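Local structure of CRISPR system CMR subunit Cmr7 1 (Sulfolobus solfataricus, 2X5Q) at residues T74-P77 with C78-V81; G100-S103 with N104-Y107; N168-N171 with K172-D176. The protein belongs to the CRISPR Cmr ribonucleoprotein complex of antiviral defence, in which it is possibly present as homodimers. All blocks are in the same frame, centred on the assembly; numbering follows the deposited sequence.

Contacts 1 and 2 are partly buried, contact 3 lies at the surface, and each is a short-range arrangement that reverses or redirects the chain. Residues 74-81 form the turn leading into strand 80-86, and residues 100-107 the 3-10 corner that ends strand 95-102; both strands belong to the same mixed sheet, and both contacts touch the second subunit. Their centres are about 19 Å apart. Contact 1 is built on carboxylates, whereas contact 2 pairs backbone bonds with an apolar patch and sends out a lysine. Contact 3, more than 30 Å from either by centres, joins two helices through amide side chains and touches no other chain of the assembly.

Contact 1 (T74-P77 with C78-V81)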
loop_
_atom_site.group_PDB
_atom_site.type_symbol
_atom_site.label_atom_id
_atom_site.label_comp_id
_atom_site.label_asym_id
_atom_site.label_seq_id
_atom_site.Cartn_x
_atom_site.Cartn_y
_atom_site.Cartn_z
ATOM N N THR A 74 4.807 -1.100 4.567
ATOM C CA THR A 74 4.977 -2.255 5.436
ATOM C C THR A 74 4.237 -3.498 4.957
ATOM O O THR A 74 4.484 -4.609 5.455
ATOM C CB THR A 74 4.528 -1.923 6.850
ATOM O OG1 THR A 74 3.106 -1.748 6.879
ATOM C CG2 THR A 74 5.213 -0.628 7.321
ATOM N N PHE A 75 3.338 -3.321 3.994
ATOM C CA PHE A 75 2.563 -4.432 3.443
ATOM C C PHE A 75 1.726 -5.134 4.508
ATOM O O PHE A 75 1.495 -6.344 4.444
ATOM C CB PHE A 75 3.482 -5.384 2.679
ATOM C CG PHE A 75 4.064 -4.754 1.460
ATOM C CD1 PHE A 75 3.385 -4.810 0.247
ATOM C CD2 PHE A 75 5.248 -4.032 1.530
ATOM C CE1 PHE A 75 3.906 -4.183 -0.885
ATOM C CE2 PHE A 75 5.770 -3.421 0.408
ATOM C CZ PHE A 75 5.101 -3.492 -0.799
ATOM N N ASP A 76 1.275 -4.336 5.477
ATOM C CA ASP A 76 0.375 -4.771 6.550
ATOM C C ASP A 76 -0.768 -3.762 6.531
ATOM O O ASP A 76 -0.572 -2.609 6.922
ATOM C CB ASP A 76 1.104 -4.753 7.897
ATOM C CG ASP A 76 0.246 -5.253 9.056
ATOM O OD1 ASP A 76 -1.003 -5.162 8.996
ATOM O OD2 ASP A 76 0.836 -5.738 10.044
ATOM N N PRO A 77 -1.963 -4.172 6.059
ATOM C CA PRO A 77 -3.071 -3.212 5.915
ATOM C C PRO A 77 -3.592 -2.623 7.229
ATOM O O PRO A 77 -4.303 -1.603 7.211
ATOM C CB PRO A 77 -4.174 -4.043 5.238
ATOM C CG PRO A 77 -3.857 -5.440 5.552
ATOM C CD PRO A 77 -2.356 -5.526 5.644
ATOM N N CYS A 78 -3.254 -3.256 8.349
ATOM C CA CYS A 78 -3.590 -2.715 9.659
ATOM C C CYS A 78 -2.614 -1.601 10.115
ATOM O O CYS A 78 -2.876 -0.923 11.118
ATOM C CB CYS A 78 -3.662 -3.837 10.696
ATOM S SG CYS A 78 -4.996 -5.104 10.391
ATOM N N ASP A 79 -1.505 -1.411 9.393
ATOM C CA ASP A 79 -0.640 -0.240 9.613
ATOM C C ASP A 79 -1.222 0.961 8.891
ATOM O O ASP A 79 -1.780 0.817 7.793
ATOM C CB ASP A 79 0.780 -0.467 9.094
ATOM C CG ASP A 79 1.576 -1.452 9.935
ATOM O OD1 ASP A 79 1.196 -1.733 11.098
ATOM O OD2 ASP A 79 2.599 -1.944 9.419
ATOM N N TYR A 80 -1.099 2.139 9.508
ATOM C CA TYR A 80 -1.451 3.386 8.849
ATOM C C TYR A 80 -0.696 4.570 9.432
ATOM O O TYR A 80 -0.240 4.555 10.595
ATOM C CB TYR A 80 -2.961 3.679 8.905
ATOM C CG TYR A 80 -3.547 3.587 10.292
ATOM C CD1 TYR A 80 -3.452 4.645 11.193
ATOM C CD2 TYR A 80 -4.172 2.425 10.716
ATOM C CE1 TYR A 80 -3.983 4.548 12.488
ATOM C CE2 TYR A 80 -4.703 2.324 11.983
ATOM C CZ TYR A 80 -4.605 3.378 12.872
ATOM O OH TYR A 80 -5.139 3.228 14.134
ATOM N N VAL A 81 -0.596 5.607 8.613
ATOM C CA VAL A 81 -0.183 6.920 9.088
ATOM C C VAL A 81 -1.253 7.884 8.564
ATOM O O VAL A 81 -1.691 7.756 7.432
ATOM C CB VAL A 81 1.220 7.288 8.580
ATOM C CG1 VAL A 81 1.687 8.644 9.172
ATOM C CG2 VAL A 81 2.227 6.163 8.911
#
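Asp76 and Asp79 are the two ends of a type I beta turn, closed by the bond from Asp79 N to Asp76 O (2.9 Å), just before the chain enters strand 80-86. Asp76 also makes an Asx turn: its CG lies opposite the backbone N (chi1 -178°), which carries OD1 forward to accept from Cys78 N at 3.0 Å. That donor meets OD1 on its anti side, 27° out of the carboxylate plane. One residue thus uses two oxygens, one from the backbone and one from the side chain, to hold two successive amides.

The side chain of Asp79 can be followed outward from this frame. Its CB sits 3.3 Å from Asp76 O, the acceptor of the closing bond. CG then passes Thr74 OG1 at 3.4 Å, the two side chains crossing obliquely. At the tip the oxygens diverge: OD1 looks across to Asp76 OD2, 4.2 Å away, with the carboxylate planes 31° apart, while OD2 turns to Thr74. Two like charges so close would probably repel each other, unless a cation intervenes. Lys105 of the second subunit supplies one, with a salt bridge to Asp79 OD2 and a long, weak ion pair to Asp76 OD2, so that this turn forms part of the dimer interface. Behind it, Thr74 and Asp79 both make backbone hydrogen bonds to Gly61 of the same chain, between strands 52-60 and 62-65.

Thr74 OG1 itself is doubly engaged, since Asp76 N also approaches it in a weak bond. Its own proton goes to Asp79 OD2 at 2.6 Å, meeting the anti lone pair, the one directed away from OD1.

Contact 2 (G100-S103 with N104-Y107)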
loop_
_atom_site.group_PDB
_atom_site.type_symbol
_atom_site.label_atom_id
_atom_site.label_comp_id
_atom_site.label_asym_id
_atom_site.label_seq_id
_atom_site.Cartn_x
_atom_site.Cartn_y
_atom_site.Cartn_z
ATOM N N GLY A 100 -3.610 12.731 -10.381
ATOM C CA GLY A 100 -5.000 12.764 -10.808
ATOM C C GLY A 100 -5.864 11.616 -10.313
ATOM O O GLY A 100 -6.741 11.160 -11.023
ATOM N N ILE A 101 -5.642 11.155 -9.092
ATOM C CA ILE A 101 -6.496 10.113 -8.539
ATOM C C ILE A 101 -7.867 10.703 -8.176
ATOM O O ILE A 101 -7.935 11.786 -7.592
ATOM C CB ILE A 101 -5.881 9.443 -7.303
ATOM C CG1 ILE A 101 -6.674 8.175 -6.936
ATOM C CG2 ILE A 101 -5.821 10.425 -6.124
ATOM C CD1 ILE A 101 -6.135 7.420 -5.729
ATOM N N PRO A 102 -8.952 10.015 -8.572
ATOM C CA PRO A 102 -10.284 10.361 -8.108
ATOM C C PRO A 102 -10.324 10.428 -6.599
ATOM O O PRO A 102 -9.875 9.486 -5.914
ATOM C CB PRO A 102 -11.144 9.213 -8.639
ATOM C CG PRO A 102 -10.455 8.788 -9.872
ATOM C CD PRO A 102 -8.997 8.907 -9.542
ATOM N N SER A 103 -10.814 11.543 -6.079
ATOM C CA SER A 103 -10.809 11.761 -4.644
ATOM C C SER A 103 -11.667 10.722 -3.929
ATOM O O SER A 103 -11.382 10.369 -2.780
ATOM C CB SER A 103 -11.271 13.173 -4.293
ATOM O OG SER A 103 -12.570 13.439 -4.796
ATOM N N ASN A 104 -12.700 10.227 -4.609
ATOM C CA ASN A 104 -13.534 9.145 -4.079
ATOM C C ASN A 104 -12.776 7.816 -3.891
ATOM O O ASN A 104 -13.288 6.895 -3.267
ATOM C CB ASN A 104 -14.786 8.941 -4.959
ATOM C CG ASN A 104 -14.459 8.385 -6.360
ATOM O OD1 ASN A 104 -13.756 7.379 -6.504
ATOM N ND2 ASN A 104 -15.000 9.026 -7.389
ATOM N N LYS A 105 -11.567 7.730 -4.443
ATOM C CA LYS A 105 -10.721 6.550 -4.335
ATOM C C LYS A 105 -9.883 6.584 -3.059
ATOM O O LYS A 105 -9.438 5.542 -2.559
ATOM C CB LYS A 105 -9.787 6.470 -5.556
ATOM C CG LYS A 105 -9.892 5.197 -6.321
ATOM C CD LYS A 105 -8.792 5.056 -7.384
ATOM C CE LYS A 105 -8.247 3.672 -7.383
ATOM N NZ LYS A 105 -9.324 2.640 -7.278
ATOM N N LEU A 106 -9.657 7.782 -2.538
ATOM C CA LEU A 106 -8.767 7.957 -1.402
ATOM C C LEU A 106 -9.447 7.681 -0.079
ATOM O O LEU A 106 -10.667 7.859 0.057
ATOM C CB LEU A 106 -8.197 9.368 -1.380
ATOM C CG LEU A 106 -7.143 9.653 -2.443
ATOM C CD1 LEU A 106 -6.788 11.137 -2.440
ATOM C CD2 LEU A 106 -5.914 8.740 -2.217
ATOM N N TYR A 107 -8.637 7.269 0.895
ATOM C CA TYR A 107 -9.122 6.977 2.243
ATOM C C TYR A 107 -9.103 8.255 3.093
ATOM O O TYR A 107 -8.193 8.485 3.907
ATOM C CB TYR A 107 -8.292 5.864 2.871
ATOM C CG TYR A 107 -8.818 5.305 4.181
ATOM C CD1 TYR A 107 -10.030 5.720 4.727
ATOM C CD2 TYR A 107 -8.117 4.303 4.847
ATOM C CE1 TYR A 107 -10.502 5.189 5.900
ATOM C CE2 TYR A 107 -8.583 3.773 6.034
ATOM C CZ TYR A 107 -9.761 4.228 6.564
ATOM O OH TYR A 107 -10.250 3.710 7.730
HETATM O O HOH W 1 -12.844 9.854 -0.642
#
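Pro102 O accepts from Lys105 N at 2.8 Å and Ser103 O from Leu106 N at 3.1 Å, two consecutive i to i+3 bonds that wind the chain into a 3-10 turn as it leaves strand 95-102. A water bridges Ser103 O and Leu106 O, donating to both, and so spans the mouth of the second turn.

On one side of this corner Ile101 is the centre of the side-chain packing. Its CG1 branch stands away from the backbone N (chi1 -168°) and runs on extended, carrying CD1 into the angle between two later residues. There CD1 meets Lys105 CB and Leu106 CD2, each at 3.8 Å, while the other branch, CG2, lies 3.9 Å from Leu106 CD1. Leucine and isoleucine therefore touch along both branches, whereas the lysine stem crosses Ile101 at about a right angle and lays CD against CG1. Phe120 of strand 117-123 packs on both Ile101 and Leu106, joining this apolar patch to the sheet.

The Asn104 side chain leans back rather than outward: with CG held between the backbone N and the carbonyl carbon (chi1 68°), its OD1 comes to 3.8 Å from Pro102 CB, a van der Waals contact; Asn104 is exposed. Ser103 OG is hydrogen-bonded to Gly116 O, just before strand 117-123.

Lys105 shows how one residue can serve two environments. Its aliphatic stem is spent on Ile101, and its chain, bent at the last two torsions, ends with NZ at Asp79 and Asp76 of the second subunit, so the hydrophobic packing within one chain probably helps to aim the charge that pairs across the dimer.

Contact 3 (N168-N171 with K172-D176); sequences NSLN and KEQKD
Asn171 and Gln174 lay their side-chain amides one against the other, stacked with their planes only 16° apart, although the two side chains as a whole cross at about a right angle. Each amide then grips the other residue's backbone. Asn171, its CG set between the backbone N and the carbonyl carbon (chi1 71°), folds OD1 forward over the start of helix 172-185 to take the amide proton of Gln174 at 2.8 Å. The donor lies nearly along the C=O axis. In return Gln174 reaches back with an extended chain, CG beside its own N, and its OE1 accepts from Asn171 N at 2.9 Å, with the donor tilted 33° from the amide plane. These reciprocal bonds limit the rotation of both flat groups.

Leu170 packs on the glutamine as well. Leu170 CB lies 3.8 Å from Gln174 CB and Leu170 CD2 3.7 Å from Gln174 OE1, so the leucine shields one flank of the glutamine while being largely buried itself. The stem of Lys175 also comes alongside, its CG 3.9 Å from Leu170 CB, and a bend at the last torsion brings NZ to Leu170 O at 2.9 Å. This carbonyl belongs to the link between the two helices, and the ammonium probably offsets part of its negative polarity.

Lys172 and Asp176, one helical turn apart, form a salt bridge whose hydrogen bond is weak, while the first regular helical bond, Lys175 N to Asn171 O at 3.0 Å, starts the helix proper. With Asn171 as N-cap and Gln174 as its reciprocal partner, the arrangement is a capping box, here beginning helix 172-185 with two residues between it and the end of helix 164-169.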
loop_
_atom_site.group_PDB
_atom_site.type_symbol
_atom_site.label_atom_id
_atom_site.label_comp_id
_atom_site.label_asym_id
_atom_site.label_seq_id
_atom_site.Cartn_x
_atom_site.Cartn_y
_atom_site.Cartn_z
ATOM N N ASN A 168 -7.307 32.239 13.505
ATOM C CA ASN A 168 -7.417 33.501 14.233
ATOM C C ASN A 168 -8.859 33.988 14.323
ATOM O O ASN A 168 -9.177 34.786 15.209
ATOM C CB ASN A 168 -6.556 34.599 13.583
ATOM C CG ASN A 168 -5.051 34.350 13.724
ATOM O OD1 ASN A 168 -4.604 33.648 14.626
ATOM N ND2 ASN A 168 -4.269 34.943 12.830
ATOM N N SER A 169 -9.716 33.528 13.402
ATOM C CA SER A 169 -11.139 33.872 13.429
ATOM C C SER A 169 -11.928 33.029 14.445
ATOM O O SER A 169 -13.016 33.412 14.850
ATOM C CB SER A 169 -11.769 33.772 12.020
ATOM O OG SER A 169 -12.148 32.451 11.657
ATOM N N LEU A 170 -11.373 31.897 14.870
ATOM C CA LEU A 170 -12.075 30.996 15.795
ATOM C C LEU A 170 -12.103 31.529 17.227
ATOM O O LEU A 170 -11.138 32.117 17.702
ATOM C CB LEU A 170 -11.422 29.607 15.797
ATOM C CG LEU A 170 -11.351 28.872 14.454
ATOM C CD1 LEU A 170 -10.809 27.479 14.661
ATOM C CD2 LEU A 170 -12.717 28.824 13.752
ATOM N N ASN A 171 -13.216 31.299 17.914
ATOM C CA ASN A 171 -13.305 31.591 19.335
ATOM C C ASN A 171 -12.667 30.447 20.118
ATOM O O ASN A 171 -12.176 29.491 19.523
ATOM C CB ASN A 171 -14.764 31.852 19.753
ATOM C CG ASN A 171 -15.629 30.598 19.751
ATOM O OD1 ASN A 171 -15.133 29.479 19.865
ATOM N ND2 ASN A 171 -16.939 30.790 19.634
ATOM N N LYS A 172 -12.698 30.533 21.444
ATOM C CA LYS A 172 -11.954 29.611 22.299
ATOM C C LYS A 172 -12.499 28.187 22.204
ATOM O O LYS A 172 -11.731 27.229 22.049
ATOM C CB LYS A 172 -11.963 30.094 23.759
ATOM C CG LYS A 172 -10.932 29.379 24.626
ATOM C CD LYS A 172 -11.038 29.752 26.093
ATOM C CE LYS A 172 -10.003 28.997 26.921
ATOM N NZ LYS A 172 -9.760 27.637 26.372
ATOM N N GLU A 173 -13.819 28.062 22.282
ATOM C CA GLU A 173 -14.504 26.779 22.101
ATOM C C GLU A 173 -14.154 26.093 20.778
ATOM O O GLU A 173 -13.981 24.872 20.719
ATOM C CB GLU A 173 -16.022 26.991 22.187
ATOM C CG GLU A 173 -16.860 25.745 21.919
ATOM C CD GLU A 173 -18.335 25.971 22.158
ATOM O OE1 GLU A 173 -18.805 27.123 22.004
ATOM O OE2 GLU A 173 -19.039 24.995 22.501
ATOM N N GLN A 174 -14.051 26.881 19.718
ATOM C CA GLN A 174 -13.741 26.339 18.407
ATOM C C GLN A 174 -12.279 25.891 18.344
ATOM O O GLN A 174 -11.986 24.804 17.833
ATOM C CB GLN A 174 -14.084 27.363 17.312
ATOM C CG GLN A 174 -15.587 27.506 17.114
ATOM C CD GLN A 174 -16.017 28.857 16.559
ATOM O OE1 GLN A 174 -15.208 29.766 16.382
ATOM N NE2 GLN A 174 -17.311 28.992 16.294
ATOM N N LYS A 175 -11.369 26.711 18.873
ATOM C CA LYS A 175 -9.954 26.350 18.929
ATOM C C LYS A 175 -9.753 25.070 19.748
ATOM O O LYS A 175 -8.946 24.227 19.391
ATOM C CB LYS A 175 -9.099 27.479 19.531
ATOM C CG LYS A 175 -8.931 28.741 18.664
ATOM C CD LYS A 175 -7.923 29.711 19.336
ATOM C CE LYS A 175 -7.737 31.013 18.570
ATOM N NZ LYS A 175 -8.593 32.110 19.098
ATOM N N ASP A 176 -10.483 24.930 20.847
ATOM C CA ASP A 176 -10.393 23.726 21.671
ATOM C C ASP A 176 -10.956 22.500 20.943
ATOM O O ASP A 176 -10.470 21.391 21.141
ATOM C CB ASP A 176 -11.097 23.931 23.023
ATOM C CG ASP A 176 -10.343 24.895 23.944
ATOM O OD1 ASP A 176 -9.252 25.383 23.571
ATOM O OD2 ASP A 176 -10.832 25.151 25.053
HETATM O O HOH W 2 -15.835 31.798 15.191
#